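Local coordinates for protein methionyl-tRNA formyltransferase (Clostridium thermocellum, PDB 1ZGH) that probably transfers a formyl group from 10-formyltetrahydrofolate to the amino group of the methionine carried by initiator tRNA, preparing it for the start of bacterial protein synthesis, at residues A[80-85]-A[173-178]; A[103-108]-A[115-120]; A[129-134]-A[145-150]. All coordinates share one frame; numbering follows the deposited sequence.

Contact 1 of 3, residues A[80-85]-A[173-178]; sequences YILFPH and PELLTK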
loop_
_atom_site.group_PDB
_atom_site.type_symbol
_atom_site.label_atom_id
_atom_site.label_comp_id
_atom_site.label_asym_id
_atom_site.label_seq_id
_atom_site.Cartn_x
_atom_site.Cartn_y
_atom_site.Cartn_z
ATOM N N TYR A 80 13.537 11.597 8.843
ATOM C CA TYR A 80 12.307 11.123 8.194
ATOM C C TYR A 80 11.986 9.726 8.668
ATOM O O TYR A 80 12.889 8.892 8.863
ATOM C CB TYR A 80 12.466 11.043 6.665
ATOM C CG TYR A 80 12.624 12.389 5.990
ATOM C CD1 TYR A 80 11.508 13.086 5.514
ATOM C CD2 TYR A 80 13.878 12.955 5.822
ATOM C CE1 TYR A 80 11.643 14.311 4.882
ATOM C CE2 TYR A 80 14.033 14.193 5.191
ATOM C CZ TYR A 80 12.916 14.858 4.717
ATOM O OH TYR A 80 13.059 16.084 4.106
ATOM N N ILE A 81 10.695 9.450 8.818
ATOM C CA ILE A 81 10.230 8.081 9.012
ATOM C C ILE A 81 9.355 7.795 7.783
ATOM O O ILE A 81 8.400 8.512 7.533
ATOM C CB ILE A 81 9.416 7.871 10.298
ATOM C CG1 ILE A 81 10.165 8.432 11.528
ATOM C CG2 ILE A 81 9.078 6.370 10.469
ATOM C CD1 ILE A 81 9.371 8.342 12.803
ATOM N N LEU A 82 9.750 6.785 7.021
ATOM C CA LEU A 82 9.175 6.479 5.724
ATOM C C LEU A 82 8.339 5.211 5.859
ATOM O O LEU A 82 8.836 4.217 6.347
ATOM C CB LEU A 82 10.297 6.251 4.695
ATOM C CG LEU A 82 11.293 7.442 4.612
ATOM C CD1 LEU A 82 12.559 7.097 3.894
ATOM C CD2 LEU A 82 10.618 8.577 3.922
ATOM N N PHE A 83 7.090 5.243 5.380
ATOM C CA PHE A 83 6.186 4.096 5.480
ATOM C C PHE A 83 5.757 3.601 4.067
ATOM O O PHE A 83 4.755 4.065 3.555
ATOM C CB PHE A 83 4.938 4.506 6.266
ATOM C CG PHE A 83 5.186 4.885 7.703
ATOM C CD1 PHE A 83 5.604 6.182 8.055
ATOM C CD2 PHE A 83 4.969 3.968 8.712
ATOM C CE1 PHE A 83 5.800 6.538 9.392
ATOM C CE2 PHE A 83 5.183 4.302 10.046
ATOM C CZ PHE A 83 5.580 5.587 10.392
ATOM N N PRO A 84 6.555 2.744 3.396
ATOM C CA PRO A 84 6.110 2.210 2.091
ATOM C C PRO A 84 4.805 1.432 2.151
ATOM O O PRO A 84 3.958 1.589 1.268
ATOM C CB PRO A 84 7.253 1.306 1.680
ATOM C CG PRO A 84 8.437 1.872 2.385
ATOM C CD PRO A 84 7.933 2.332 3.706
ATOM N N HIS A 85 4.654 0.628 3.198
ATOM C CA HIS A 85 3.403 -0.009 3.534
ATOM C C HIS A 85 3.336 -0.316 5.016
ATOM O O HIS A 85 4.180 -1.014 5.580
ATOM C CB HIS A 85 3.212 -1.346 2.763
ATOM C CG HIS A 85 1.869 -1.964 3.039
ATOM N ND1 HIS A 85 1.664 -2.891 4.037
ATOM C CD2 HIS A 85 0.641 -1.653 2.571
ATOM C CE1 HIS A 85 0.379 -3.187 4.112
ATOM N NE2 HIS A 85 -0.266 -2.452 3.227
ATOM N N PRO A 173 14.592 8.473 -2.845
ATOM C CA PRO A 173 15.788 9.272 -3.198
ATOM C C PRO A 173 15.529 10.767 -3.455
ATOM O O PRO A 173 16.310 11.624 -3.014
ATOM C CB PRO A 173 16.299 8.588 -4.466
ATOM C CG PRO A 173 15.833 7.189 -4.325
ATOM C CD PRO A 173 14.462 7.299 -3.722
ATOM N N GLU A 174 14.456 11.075 -4.164
ATOM C CA GLU A 174 14.081 12.471 -4.426
ATOM C C GLU A 174 13.725 13.221 -3.146
ATOM O O GLU A 174 14.230 14.338 -2.892
ATOM C CB GLU A 174 12.903 12.544 -5.403
ATOM C CG GLU A 174 12.239 13.928 -5.437
ATOM C CD GLU A 174 12.182 14.499 -6.827
ATOM O OE1 GLU A 174 11.065 14.799 -7.309
ATOM O OE2 GLU A 174 13.268 14.652 -7.428
ATOM N N LEU A 175 12.847 12.624 -2.351
ATOM C CA LEU A 175 12.489 13.187 -1.043
ATOM C C LEU A 175 13.695 13.502 -0.155
ATOM O O LEU A 175 13.790 14.613 0.382
ATOM C CB LEU A 175 11.554 12.256 -0.275
ATOM C CG LEU A 175 11.045 12.813 1.063
ATOM C CD1 LEU A 175 9.954 13.826 0.826
ATOM C CD2 LEU A 175 10.529 11.687 1.956
ATOM N N LEU A 176 14.588 12.533 0.026
ATOM C CA LEU A 176 15.749 12.710 0.932
ATOM C C LEU A 176 16.773 13.690 0.342
ATOM O O LEU A 176 17.484 14.360 1.075
ATOM C CB LEU A 176 16.415 11.359 1.273
ATOM C CG LEU A 176 15.515 10.287 1.935
ATOM C CD1 LEU A 176 16.259 8.964 2.192
ATOM C CD2 LEU A 176 14.899 10.807 3.228
ATOM N N THR A 177 16.821 13.790 -0.984
ATOM C CA THR A 177 17.781 14.666 -1.649
ATOM C C THR A 177 17.293 16.103 -1.784
ATOM O O THR A 177 18.026 17.042 -1.444
ATOM C CB THR A 177 18.171 14.140 -3.029
ATOM O OG1 THR A 177 18.664 12.809 -2.891
ATOM C CG2 THR A 177 19.272 15.003 -3.632
ATOM N N LYS A 178 16.086 16.278 -2.296
ATOM C CA LYS A 178 15.539 17.607 -2.483
ATOM C C LYS A 178 14.903 18.168 -1.214
ATOM O O LYS A 178 14.833 19.383 -1.049
ATOM C CB LYS A 178 14.521 17.610 -3.606
ATOM C CG LYS A 178 15.100 17.191 -4.944
ATOM C CD LYS A 178 14.041 17.321 -6.034
ATOM C CE LYS A 178 14.640 17.573 -7.417
ATOM N NZ LYS A 178 13.619 18.136 -8.383
#
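The ring of Tyr80 rests against two consecutive leucines of a helix and divides itself between them. Its CD2 comes within 3.5 Å of Leu176 CD2, while on the other ortho position CD1 lies 3.9 Å from Leu175 CD2. Both methyls reach the ring obliquely. Leu175 CD2 is shared, because Leu82 CD2 also packs on it at 3.7 Å; the methyl thus touches both Tyr80 and Leu82, two apart on the strand. Leu82 CD1 touches Leu176 CD2 more loosely, at 4.4 Å.

The neighbouring leucines differ in their first torsions. Leu175 already points toward the strand from its backbone, with CG opposite the backbone N (chi1 -176°). Leu176 starts out less directly; its CG lies opposite the carbonyl carbon (chi1 -58°), and this together with an extended chi2 brings CD2 to the tyrosine ring. The strand and helix axes are 11.2 Å apart and nearly antiparallel at 168°, and the contact between the two is made by the tyrosine ring and leucine methyls.

This is a worked case of helix-on-sheet packing in an alpha/beta domain. Strand 80-83 lies in the mixed sheet between strands 31-36 and 100-104, to which its backbone is hydrogen-bonded. Leu175 also touches Val101 of strand 100-104, and Leu176 meets Phe49 of helix 40-52, so the end of helix 156-178 packs against both sheet and helix.

Contact 2 of 3, residues A[103-108]-A[115-120]; sequences FHMTDL and SPLQNL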
loop_
_atom_site.group_PDB
_atom_site.type_symbol
_atom_site.label_atom_id
_atom_site.label_comp_id
_atom_site.label_asym_id
_atom_site.label_seq_id
_atom_site.Cartn_x
_atom_site.Cartn_y
_atom_site.Cartn_z
ATOM N N PHE A 103 2.977 6.708 1.845
ATOM C CA PHE A 103 2.875 6.635 0.397
ATOM C C PHE A 103 1.523 6.059 0.050
ATOM O O PHE A 103 1.318 4.854 0.176
ATOM C CB PHE A 103 4.020 5.776 -0.146
ATOM C CG PHE A 103 5.355 6.399 0.043
ATOM C CD1 PHE A 103 6.065 6.202 1.209
ATOM C CD2 PHE A 103 5.898 7.221 -0.933
ATOM C CE1 PHE A 103 7.294 6.782 1.375
ATOM C CE2 PHE A 103 7.132 7.782 -0.770
ATOM C CZ PHE A 103 7.826 7.575 0.375
ATOM N N HIS A 104 0.576 6.925 -0.316
ATOM C CA HIS A 104 -0.822 6.514 -0.462
ATOM C C HIS A 104 -1.183 6.503 -1.947
ATOM O O HIS A 104 -0.971 7.484 -2.644
ATOM C CB HIS A 104 -1.718 7.420 0.367
ATOM C CG HIS A 104 -3.175 7.138 0.225
ATOM N ND1 HIS A 104 -3.819 6.151 0.934
ATOM C CD2 HIS A 104 -4.119 7.720 -0.555
ATOM C CE1 HIS A 104 -5.100 6.143 0.608
ATOM N NE2 HIS A 104 -5.312 7.096 -0.285
HETATM N N MSE A 105 -1.672 5.365 -2.443
HETATM C CA MSE A 105 -1.754 5.163 -3.902
HETATM C C MSE A 105 -2.986 5.745 -4.569
HETATM O O MSE A 105 -3.526 5.172 -5.514
HETATM C CB MSE A 105 -1.582 3.679 -4.267
HETATM C CG MSE A 105 -2.665 2.759 -3.831
HETATM SE SE MSE A 105 -2.524 1.060 -4.935
HETATM C CE MSE A 105 -0.762 0.532 -4.450
ATOM N N THR A 106 -3.431 6.904 -4.102
ATOM C CA THR A 106 -4.467 7.636 -4.808
ATOM C C THR A 106 -4.000 9.069 -5.112
ATOM O O THR A 106 -3.029 9.592 -4.517
ATOM C CB THR A 106 -5.790 7.673 -4.038
ATOM O OG1 THR A 106 -5.664 8.540 -2.893
ATOM C CG2 THR A 106 -6.195 6.274 -3.597
ATOM N N ASP A 107 -4.706 9.661 -6.063
ATOM C CA ASP A 107 -4.487 11.022 -6.494
ATOM C C ASP A 107 -5.222 11.985 -5.516
ATOM O O ASP A 107 -6.268 12.564 -5.828
ATOM C CB ASP A 107 -4.970 11.139 -7.961
ATOM C CG ASP A 107 -4.499 12.437 -8.647
ATOM O OD1 ASP A 107 -3.817 13.251 -7.996
ATOM O OD2 ASP A 107 -4.822 12.637 -9.846
ATOM N N LEU A 108 -4.648 12.148 -4.326
ATOM C CA LEU A 108 -5.302 12.866 -3.215
ATOM C C LEU A 108 -5.614 14.315 -3.581
ATOM O O LEU A 108 -4.811 14.941 -4.282
ATOM C CB LEU A 108 -4.419 12.821 -1.960
ATOM C CG LEU A 108 -4.369 11.466 -1.252
ATOM C CD1 LEU A 108 -3.208 11.432 -0.254
ATOM C CD2 LEU A 108 -5.669 11.184 -0.558
ATOM N N SER A 115 -8.008 0.354 2.051
ATOM C CA SER A 115 -7.941 -0.607 0.930
ATOM C C SER A 115 -7.925 0.079 -0.433
ATOM O O SER A 115 -8.806 -0.155 -1.284
ATOM C CB SER A 115 -9.085 -1.619 1.053
ATOM O OG SER A 115 -9.222 -2.075 2.383
ATOM N N PRO A 116 -6.970 0.998 -0.626
ATOM C CA PRO A 116 -7.059 1.808 -1.826
ATOM C C PRO A 116 -6.980 0.976 -3.111
ATOM O O PRO A 116 -7.672 1.302 -4.059
ATOM C CB PRO A 116 -5.903 2.818 -1.675
ATOM C CG PRO A 116 -4.951 2.177 -0.710
ATOM C CD PRO A 116 -5.810 1.371 0.224
ATOM N N LEU A 117 -6.184 -0.095 -3.155
ATOM C CA LEU A 117 -6.059 -0.848 -4.409
ATOM C C LEU A 117 -7.391 -1.458 -4.849
ATOM O O LEU A 117 -7.801 -1.292 -5.993
ATOM C CB LEU A 117 -4.980 -1.930 -4.338
ATOM C CG LEU A 117 -4.961 -2.823 -5.607
ATOM C CD1 LEU A 117 -4.738 -1.997 -6.872
ATOM C CD2 LEU A 117 -3.857 -3.810 -5.454
ATOM N N GLN A 118 -8.059 -2.131 -3.923
ATOM C CA GLN A 118 -9.338 -2.755 -4.167
ATOM C C GLN A 118 -10.405 -1.702 -4.447
ATOM O O GLN A 118 -11.209 -1.867 -5.361
ATOM C CB GLN A 118 -9.752 -3.664 -2.988
ATOM C CG GLN A 118 -8.833 -4.857 -2.741
ATOM C CD GLN A 118 -7.519 -4.520 -2.044
ATOM O OE1 GLN A 118 -7.451 -3.537 -1.316
ATOM N NE2 GLN A 118 -6.455 -5.329 -2.279
ATOM N N ASN A 119 -10.371 -0.587 -3.721
ATOM C CA ASN A 119 -11.310 0.503 -3.995
ATOM C C ASN A 119 -11.119 1.123 -5.403
ATOM O O ASN A 119 -12.102 1.451 -6.085
ATOM C CB ASN A 119 -11.222 1.555 -2.912
ATOM C CG ASN A 119 -12.133 1.253 -1.730
ATOM O OD1 ASN A 119 -13.372 1.164 -1.891
ATOM N ND2 ASN A 119 -11.545 1.105 -0.547
ATOM N N LEU A 120 -9.862 1.209 -5.861
ATOM C CA LEU A 120 -9.557 1.724 -7.214
ATOM C C LEU A 120 -9.993 0.749 -8.331
ATOM O O LEU A 120 -10.603 1.164 -9.309
ATOM C CB LEU A 120 -8.054 2.001 -7.349
ATOM C CG LEU A 120 -7.553 3.196 -6.520
ATOM C CD1 LEU A 120 -6.016 3.093 -6.376
ATOM C CD2 LEU A 120 -7.977 4.512 -7.152
#
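The carbonyl O of Met105 takes a hydrogen bond from Thr128 OG1 and has Leu120 CD1 packed on it at 3.4 Å, so a polar and an apolar group meet at one oxygen. One turn earlier in the helix, the pyrrolidine ring of Pro116 is the meeting point of three side chains. Met105, a selenomethionine in this crystal, lays CG 3.9 Å from Pro116 CB and crosses the ring at about a right angle. Thr106 brings its methyl CG2 to 4.0 Å from the same CB, also crosswise. The imidazole of His104 comes in obliquely, its CE1 4.1 Å from Pro116 CB.

Beyond the proline, the chain of Met105 runs on until SE stands 3.9 Å from Leu117 CB. Its first torsion places CG between the backbone N and carbonyl carbon (chi1 67°), and a bend at chi3 turns the terminal methyl aside.

The polar ends of the other two residues are held by the connecting segment: His104 NE2 is bonded to Gly111 O, and Thr106 OG1 to Phe110 O. The carbon atoms of both residues are what meet Pro116.

The contact joins the end of a sheet strand to the first turn of the short helix that follows, across a brief connection. The sequence from His104 to Pro116 resembles the signature loop of 10-formyltetrahydrofolate-dependent formyltransferases, and the contact would close the base of that loop. Around it, Met105 meets Phe160 and Leu117 meets Ala156, both of helix 156-178, whereas Thr106 and Leu120 pack on Phe192 of strand 191-192. Strand 100-104 pairs onward with strand 127-134 through His104 and Ser131.

Contact 3 of 3, residues A[129-134]-A[145-150]; sequences KISAIK and FFKRDL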
loop_
_atom_site.group_PDB
_atom_site.type_symbol
_atom_site.label_atom_id
_atom_site.label_comp_id
_atom_site.label_asym_id
_atom_site.label_seq_id
_atom_site.Cartn_x
_atom_site.Cartn_y
_atom_site.Cartn_z
ATOM N N LYS A 129 -2.148 7.662 -8.947
ATOM C CA LYS A 129 -0.884 8.270 -8.547
ATOM C C LYS A 129 -0.539 7.774 -7.149
ATOM O O LYS A 129 -1.423 7.443 -6.363
ATOM C CB LYS A 129 -0.969 9.797 -8.586
ATOM C CG LYS A 129 -1.024 10.379 -10.003
ATOM C CD LYS A 129 -0.668 11.821 -10.015
ATOM C CE LYS A 129 -1.078 12.528 -11.320
ATOM N NZ LYS A 129 -0.602 11.777 -12.508
ATOM N N ILE A 130 0.750 7.667 -6.868
ATOM C CA ILE A 130 1.237 7.454 -5.520
ATOM C C ILE A 130 1.559 8.843 -4.960
ATOM O O ILE A 130 2.352 9.566 -5.560
ATOM C CB ILE A 130 2.516 6.568 -5.517
ATOM C CG1 ILE A 130 2.250 5.258 -6.280
ATOM C CG2 ILE A 130 2.995 6.297 -4.078
ATOM C CD1 ILE A 130 3.498 4.392 -6.466
ATOM N N SER A 131 0.894 9.227 -3.864
ATOM C CA SER A 131 1.129 10.477 -3.179
ATOM C C SER A 131 1.960 10.248 -1.916
ATOM O O SER A 131 1.572 9.473 -1.021
ATOM C CB SER A 131 -0.187 11.159 -2.779
ATOM O OG SER A 131 -1.071 11.273 -3.858
ATOM N N ALA A 132 3.104 10.925 -1.846
ATOM C CA ALA A 132 3.892 10.972 -0.613
ATOM C C ALA A 132 3.320 12.111 0.226
ATOM O O ALA A 132 3.272 13.266 -0.237
ATOM C CB ALA A 132 5.357 11.178 -0.924
ATOM N N ILE A 133 2.852 11.781 1.433
ATOM C CA ILE A 133 2.210 12.751 2.326
ATOM C C ILE A 133 2.754 12.723 3.743
ATOM O O ILE A 133 3.224 11.693 4.222
ATOM C CB ILE A 133 0.687 12.535 2.415
ATOM C CG1 ILE A 133 0.361 11.225 3.145
ATOM C CG2 ILE A 133 0.091 12.549 1.018
ATOM C CD1 ILE A 133 -1.120 10.982 3.337
ATOM N N LYS A 134 2.681 13.874 4.400
ATOM C CA LYS A 134 3.126 14.023 5.769
ATOM C C LYS A 134 1.969 13.661 6.675
ATOM O O LYS A 134 0.921 14.323 6.657
ATOM C CB LYS A 134 3.550 15.470 6.057
ATOM C CG LYS A 134 4.296 15.603 7.379
ATOM C CD LYS A 134 4.658 17.012 7.693
ATOM C CE LYS A 134 5.280 17.102 9.076
ATOM N NZ LYS A 134 6.009 18.392 9.243
ATOM N N PHE A 145 3.952 15.942 -0.487
ATOM C CA PHE A 145 5.304 16.256 -0.950
ATOM C C PHE A 145 5.373 16.270 -2.474
ATOM O O PHE A 145 5.893 17.220 -3.065
ATOM C CB PHE A 145 6.323 15.237 -0.423
ATOM C CG PHE A 145 6.549 15.291 1.058
ATOM C CD1 PHE A 145 7.467 16.182 1.607
ATOM C CD2 PHE A 145 5.849 14.441 1.913
ATOM C CE1 PHE A 145 7.700 16.210 2.999
ATOM C CE2 PHE A 145 6.060 14.469 3.283
ATOM C CZ PHE A 145 6.992 15.350 3.832
ATOM N N PHE A 146 4.874 15.191 -3.096
ATOM C CA PHE A 146 4.759 15.045 -4.569
ATOM C C PHE A 146 4.141 13.664 -4.936
ATOM O O PHE A 146 3.900 12.821 -4.059
ATOM C CB PHE A 146 6.118 15.255 -5.280
ATOM C CG PHE A 146 7.213 14.292 -4.837
ATOM C CD1 PHE A 146 7.392 13.076 -5.483
ATOM C CD2 PHE A 146 8.057 14.611 -3.793
ATOM C CE1 PHE A 146 8.387 12.184 -5.082
ATOM C CE2 PHE A 146 9.067 13.735 -3.391
ATOM C CZ PHE A 146 9.221 12.516 -4.032
ATOM N N LYS A 147 3.878 13.464 -6.229
ATOM C CA LYS A 147 3.156 12.305 -6.752
ATOM C C LYS A 147 3.900 11.678 -7.917
ATOM O O LYS A 147 4.672 12.365 -8.592
ATOM C CB LYS A 147 1.757 12.707 -7.250
ATOM C CG LYS A 147 0.849 13.263 -6.169
ATOM C CD LYS A 147 -0.501 13.710 -6.715
ATOM C CE LYS A 147 -1.323 14.374 -5.630
ATOM N NZ LYS A 147 -2.683 14.740 -6.104
ATOM N N ARG A 148 3.667 10.380 -8.134
ATOM C CA ARG A 148 4.165 9.660 -9.312
ATOM C C ARG A 148 3.062 8.758 -9.869
ATOM O O ARG A 148 2.247 8.255 -9.096
ATOM C CB ARG A 148 5.390 8.808 -8.959
ATOM C CG ARG A 148 6.621 9.599 -8.541
ATOM C CD ARG A 148 7.249 10.360 -9.695
ATOM N NE ARG A 148 8.320 11.258 -9.229
ATOM C CZ ARG A 148 8.234 12.583 -9.111
ATOM N NH1 ARG A 148 7.127 13.249 -9.430
ATOM N NH2 ARG A 148 9.289 13.273 -8.687
ATOM N N ASP A 149 3.037 8.558 -11.190
ATOM C CA ASP A 149 2.052 7.679 -11.832
ATOM C C ASP A 149 2.268 6.189 -11.518
ATOM O O ASP A 149 3.416 5.731 -11.307
ATOM C CB ASP A 149 2.072 7.836 -13.359
ATOM C CG ASP A 149 1.616 9.216 -13.828
ATOM O OD1 ASP A 149 0.797 9.878 -13.139
ATOM O OD2 ASP A 149 2.088 9.637 -14.905
ATOM N N LEU A 150 1.157 5.453 -11.482
ATOM C CA LEU A 150 1.149 4.013 -11.235
ATOM C C LEU A 150 0.039 3.338 -12.035
ATOM O O LEU A 150 -1.137 3.703 -11.922
ATOM C CB LEU A 150 0.941 3.708 -9.740
ATOM C CG LEU A 150 0.826 2.219 -9.365
ATOM C CD1 LEU A 150 2.123 1.397 -9.558
ATOM C CD2 LEU A 150 0.298 2.074 -7.980
#
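Strands 127-134 and 144-151 form an antiparallel beta hairpin at one edge of the mixed sheet, and this contact is much of its ladder. Ile130 and Arg148 make a hydrogen-bonded pair: Ile130 N gives to Arg148 O at 2.7 Å, and Arg148 N returns the bond to Ile130 O at 3.0 Å. At Ala132 the pattern shifts. Its N bonds Phe146 O at 3.0 Å, but its O is taken by Phe145 N at 2.8 Å, so one residue faces two, in the manner of a classic beta bulge. Phe145 has a helix-like backbone here, and its ring lies with an edge toward Ala132 and Ile133 of the partner strand, CE2 being 3.6 Å from Lys134 N.

Lysines meet on the face bearing Lys129, Ser131 and Lys147. Lys147 stretches out past Ser131, its CE 3.6 Å from Ser131 OG, which is hydrogen-bonded to Thr106 O. The Lys129 side chain crosses it at about a right angle, CD 3.8 Å from Lys147 CB. The bend at chi4 (-50°) turns Lys129 NZ to Asp149 OD1, a salt bridge whose modelled length is too short to be taken literally.

Lys129, Lys147 and Arg148 each have an acidic partner. Lys147 NZ reaches Asp107 and Leu108 O, while on the other face Arg148, with Phe146 CD1 above one face of its guanidinium, toward the rim, bridges to Asp170 and Glu174 of helix 156-178. These pairings would be expected to offset repulsion between the two lysines, and they fasten the edge strand to loop and helix.

In the fold
All three contacts share the mixed six-stranded sheet. Contact 1 brings together strand 80-83 and the end of helix 156-178, and along the chain it encloses the other two, which follow in series. Strand 100-104, which leads into contact 2, lies between strand 80-83 and the hairpin of contact 3. The centres of contacts 1 and 3 are about 11 Å apart, those of 2 and 3 about 10 Å, and those of 1 and 2 about 18 Å. Salt bridges link Glu174 to Arg148 (contacts 1 and 3) and Asp107 to Lys147 (contacts 2 and 3); Leu175 packs on Phe145, and Phe103 on Phe83 O. Segments distant in the chain are thereby drawn around one sheet.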